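Local coordinates for protein lipoteichoic acid primase (Listeria monocytogenes, PDB 4UOP) that belongs to the sulfatase-like family of alpha/beta enzymes and carries a magnesium ion in its extracellular catalytic domain, at residues S118-G123 with K423-S428; G132-P137 with Y431-P436. All blocks are in the same frame, centred on the assembly; numbering follows the deposited sequence.

Contact 1. Residues S118-G123 with K423-S428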
# COMPACT_ATOMS: atom_id res chain seq x y z
N SER B 118 8.30 9.50 -15.23
CA SER B 118 9.24 8.42 -15.51
C SER B 118 10.02 8.01 -14.25
O SER B 118 11.23 7.74 -14.31
CB SER B 118 10.19 8.82 -16.65
OG SER B 118 10.74 7.69 -17.29
N THR B 119 9.34 8.03 -13.11
CA THR B 119 9.89 7.48 -11.87
C THR B 119 8.85 6.48 -11.36
O THR B 119 7.67 6.56 -11.74
CB THR B 119 10.16 8.56 -10.79
OG1 THR B 119 8.93 9.12 -10.31
CG2 THR B 119 11.02 9.65 -11.32
N PHE B 120 9.29 5.58 -10.49
CA PHE B 120 8.41 4.52 -9.98
C PHE B 120 7.45 5.04 -8.92
O PHE B 120 7.80 5.90 -8.11
CB PHE B 120 9.24 3.36 -9.42
CG PHE B 120 9.97 2.59 -10.47
CD1 PHE B 120 9.32 1.61 -11.20
CD2 PHE B 120 11.31 2.86 -10.75
CE1 PHE B 120 10.00 0.90 -12.17
CE2 PHE B 120 11.99 2.15 -11.73
CZ PHE B 120 11.33 1.17 -12.45
N PRO B 121 6.22 4.52 -8.92
CA PRO B 121 5.36 4.82 -7.79
C PRO B 121 5.95 4.18 -6.54
O PRO B 121 6.75 3.26 -6.65
CB PRO B 121 4.02 4.18 -8.16
CG PRO B 121 4.37 3.14 -9.15
CD PRO B 121 5.61 3.57 -9.86
N SER B 122 5.60 4.71 -5.39
CA SER B 122 6.17 4.23 -4.14
C SER B 122 5.63 2.85 -3.76
O SER B 122 4.53 2.47 -4.17
CB SER B 122 5.90 5.24 -3.03
OG SER B 122 6.31 4.75 -1.77
N GLY B 123 6.42 2.11 -2.98
CA GLY B 123 5.96 0.86 -2.37
C GLY B 123 5.10 1.13 -1.13
O GLY B 123 4.41 0.24 -0.65
N LYS B 423 17.77 -2.09 -7.08
CA LYS B 423 18.58 -0.88 -6.96
C LYS B 423 17.88 0.32 -7.61
O LYS B 423 17.88 1.43 -7.07
CB LYS B 423 19.96 -1.10 -7.59
CG LYS B 423 20.97 -0.03 -7.22
CD LYS B 423 22.38 -0.49 -7.56
CE LYS B 423 23.39 0.64 -7.39
NZ LYS B 423 24.76 0.22 -7.82
N LEU B 424 17.25 0.09 -8.76
CA LEU B 424 16.45 1.12 -9.44
C LEU B 424 15.32 1.66 -8.58
O LEU B 424 15.10 2.87 -8.53
CB LEU B 424 15.84 0.59 -10.73
CG LEU B 424 16.70 0.52 -11.97
CD1 LEU B 424 15.85 -0.00 -13.11
CD2 LEU B 424 17.30 1.87 -12.32
N LEU B 425 14.60 0.76 -7.90
CA LEU B 425 13.53 1.17 -7.00
C LEU B 425 14.07 2.01 -5.83
O LEU B 425 13.48 3.04 -5.48
CB LEU B 425 12.76 -0.04 -6.47
CG LEU B 425 11.99 -0.89 -7.48
CD1 LEU B 425 11.28 -2.01 -6.74
CD2 LEU B 425 11.00 -0.08 -8.30
N GLN B 426 15.19 1.60 -5.26
CA GLN B 426 15.84 2.38 -4.20
C GLN B 426 16.21 3.78 -4.67
O GLN B 426 15.91 4.77 -4.01
CB GLN B 426 17.11 1.67 -3.72
CG GLN B 426 16.87 0.42 -2.91
CD GLN B 426 18.12 -0.45 -2.77
OE1 GLN B 426 19.26 0.05 -2.84
NE2 GLN B 426 17.93 -1.74 -2.57
N TYR B 427 16.88 3.84 -5.82
CA TYR B 427 17.29 5.11 -6.40
C TYR B 427 16.10 6.01 -6.73
O TYR B 427 16.11 7.19 -6.43
CB TYR B 427 18.14 4.89 -7.64
CG TYR B 427 19.62 4.74 -7.35
CD1 TYR B 427 20.08 3.83 -6.41
CD2 TYR B 427 20.56 5.52 -8.03
CE1 TYR B 427 21.44 3.69 -6.14
CE2 TYR B 427 21.92 5.38 -7.77
CZ TYR B 427 22.36 4.47 -6.83
OH TYR B 427 23.71 4.34 -6.58
N SER B 428 15.06 5.45 -7.35
CA SER B 428 13.86 6.22 -7.66
C SER B 428 13.23 6.77 -6.38
O SER B 428 12.90 7.96 -6.32
CB SER B 428 12.85 5.38 -8.46
OG SER B 428 11.68 6.15 -8.75
O HOH W 1 10.06 6.14 -6.70
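Phe120 and Ser428 join the loop that follows helix 107-117 to the long C-terminal helix 412-433. The loop belongs to the sulfatase-like part of the chain, and the helix comes from some 300 residues later. Ser428 OG stands anti to its own backbone N (chi1 180°), which carries it off the helix toward the loop. There it accepts the backbone N-H of Phe120, with N to OG at 3.0 Å and an angle of 151° at the hydrogen. The same hydroxyl gives its proton to a water, 2.6 Å from OG. That water in turn donates to Phe120 O at 2.7 Å.

The phenyl ring of Phe120 lies against the same helix. Leu425 CD2 sits over one face, 3.7 Å from the ring centroid and 17° off the normal, a CH-pi contact. The Leu425 side chain crosses that of Phe120 at about a right angle. Ser428 CB meets the rim of the ring in its plane, with CB 3.7 Å from Phe120 CD2. Leu424 CB adds a looser apolar contact, 4.3 Å from Phe120 CE2. Earlier in the loop, Ser118 OG bonds to Ile339 O and Gly360 N.

The touching residues are all buried, so these polar groups are met inside the protein: the Ser428 hydroxyl takes the Phe120 N-H directly and reaches its carbonyl through the water.

Contact 2. Residues G132-P137 with Y431-P436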
# COMPACT_ATOMS: atom_id res chain seq x y z
N GLY B 132 3.12 16.07 -3.82
CA GLY B 132 2.43 17.18 -4.44
C GLY B 132 2.97 18.55 -4.06
O GLY B 132 2.64 19.54 -4.71
N ASP B 133 3.80 18.61 -3.02
CA ASP B 133 4.45 19.86 -2.59
C ASP B 133 5.85 20.07 -3.17
O ASP B 133 6.56 20.98 -2.75
CB ASP B 133 4.51 19.93 -1.05
CG ASP B 133 5.35 18.81 -0.43
OD1 ASP B 133 5.82 17.91 -1.16
OD2 ASP B 133 5.53 18.82 0.80
N ARG B 134 6.25 19.25 -4.15
CA ARG B 134 7.57 19.36 -4.75
C ARG B 134 7.52 19.97 -6.14
O ARG B 134 6.45 20.06 -6.77
CB ARG B 134 8.24 17.99 -4.86
CG ARG B 134 8.26 17.16 -3.58
CD ARG B 134 8.80 17.91 -2.38
NE ARG B 134 8.72 17.07 -1.17
CZ ARG B 134 9.67 16.27 -0.71
NH1 ARG B 134 10.86 16.17 -1.31
NH2 ARG B 134 9.44 15.55 0.38
N VAL B 135 8.68 20.41 -6.61
CA VAL B 135 8.87 20.80 -7.99
C VAL B 135 9.39 19.55 -8.69
O VAL B 135 10.55 19.16 -8.51
CB VAL B 135 9.88 21.96 -8.15
CG1 VAL B 135 10.00 22.37 -9.61
CG2 VAL B 135 9.45 23.14 -7.29
N ILE B 136 8.53 18.92 -9.49
CA ILE B 136 8.85 17.63 -10.05
C ILE B 136 9.20 17.75 -11.53
O ILE B 136 8.37 18.18 -12.32
CB ILE B 136 7.65 16.65 -9.88
CG1 ILE B 136 7.20 16.60 -8.41
CG2 ILE B 136 8.04 15.26 -10.33
CD1 ILE B 136 5.91 15.83 -8.17
N PRO B 137 10.44 17.35 -11.90
CA PRO B 137 10.76 17.25 -13.31
C PRO B 137 9.83 16.25 -14.00
O PRO B 137 9.49 15.23 -13.41
CB PRO B 137 12.21 16.75 -13.32
CG PRO B 137 12.75 17.09 -11.97
CD PRO B 137 11.57 16.95 -11.05
N TYR B 431 15.58 9.54 -5.06
CA TYR B 431 15.52 10.69 -5.95
C TYR B 431 14.24 11.51 -5.74
O TYR B 431 14.28 12.74 -5.62
CB TYR B 431 15.63 10.22 -7.40
CG TYR B 431 15.25 11.24 -8.41
CD1 TYR B 431 16.08 12.33 -8.68
CD2 TYR B 431 14.05 11.15 -9.10
CE1 TYR B 431 15.71 13.29 -9.61
CE2 TYR B 431 13.68 12.10 -10.03
CZ TYR B 431 14.52 13.16 -10.28
OH TYR B 431 14.13 14.10 -11.21
N VAL B 432 13.11 10.82 -5.70
CA VAL B 432 11.82 11.49 -5.54
C VAL B 432 11.74 12.15 -4.16
O VAL B 432 11.25 13.27 -4.03
CB VAL B 432 10.64 10.51 -5.70
CG1 VAL B 432 9.33 11.17 -5.29
CG2 VAL B 432 10.54 10.02 -7.14
N ASN B 433 12.24 11.46 -3.15
CA ASN B 433 12.22 11.99 -1.79
C ASN B 433 13.08 13.25 -1.62
O ASN B 433 12.77 14.09 -0.79
CB ASN B 433 12.63 10.93 -0.78
CG ASN B 433 12.08 11.21 0.60
OD1 ASN B 433 10.87 11.35 0.78
ND2 ASN B 433 12.96 11.29 1.59
N ASN B 434 14.13 13.37 -2.41
CA ASN B 434 15.02 14.54 -2.36
C ASN B 434 14.64 15.72 -3.28
O ASN B 434 15.38 16.69 -3.36
CB ASN B 434 16.46 14.09 -2.67
CG ASN B 434 17.04 13.21 -1.58
OD1 ASN B 434 16.73 13.37 -0.40
ND2 ASN B 434 17.90 12.28 -1.98
N LEU B 435 13.50 15.64 -3.97
CA LEU B 435 13.08 16.74 -4.84
C LEU B 435 12.80 18.02 -4.04
O LEU B 435 12.26 17.94 -2.94
CB LEU B 435 11.82 16.37 -5.64
CG LEU B 435 12.02 15.28 -6.68
CD1 LEU B 435 10.67 14.88 -7.27
CD2 LEU B 435 12.98 15.71 -7.78
N PRO B 436 13.15 19.18 -4.59
CA PRO B 436 12.96 20.43 -3.85
C PRO B 436 11.50 20.79 -3.62
O PRO B 436 10.62 20.41 -4.39
CB PRO B 436 13.64 21.48 -4.73
CG PRO B 436 13.67 20.89 -6.09
CD PRO B 436 13.79 19.41 -5.90
O HOH W 2 11.14 13.43 -12.37
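Arg134 CG is anti to its own carbonyl carbon (chi1 -50°), and the chain bends at chi2 (-52°). In this sulfatase-like alpha/beta fold, the loop between helices 127-130 and 139-144 meets the C-terminal end of helix 412-433. The bend in Arg134 directs the guanidinium to the carbonyls where that helix gives way to an extended tail. NH1 of Arg134 grips two of them with its two N-H groups. It bonds to Asn433 O at 2.9 Å, with 161° at the hydrogen. This acceptor lies near the guanidinium plane, but NH1 stands well above the Asn433 carbonyl plane. NH1 also bonds to Leu435 O at 2.8 Å, now in the carbonyl plane and on a lone pair, although this acceptor is tilted somewhat from the guanidinium plane. Arg134 NE makes a weak hydrogen bond to Asp133 OD1, part of a salt bridge, which restrains the group from its other edge. The positive charge probably suits the carbonyl-rich helix end.

The main chains join beside it. Val135 N donates to Pro436 O at 2.9 Å, and the same oxygen has a CH contact from Arg134 CA. The Leu435 side chain heads toward the loop. Its CD1 branch packs on Ile136 CG1 at 4.0 Å, the two side chains crossing at about a right angle. Its other branch, CD2, meets Pro137 CD tip to tip at 3.8 Å. Ile136 also rests on Trp113 and Thr117 of helix 107-117. Farther along, the hydroxyl oxygen of Tyr431 lies 3.4 Å from Pro137 CG.

Contacts 1 and 2 lie next to each other along helix 412-433, with centres about 13 Å apart. Contact 1 uses 423-428, just ahead of the last turn, and contact 2 the end of the helix and the tail beyond. They touch directly: Thr119 OG1 is 3.7 Å from Val432 CG2, and Thr119 CG2 is 3.8 Å from Tyr431 CE2. Helix 107-117 touches both. Its Trp113 packs on Ile136 and Val432 and makes a weak hydrogen bond to Thr119 OG1, whose stronger partner is Thr117. The same helix holds Thr108, which binds the magnesium ion with Glu66, Asp284 and His285. No residue of either contact is a magnesium ligand.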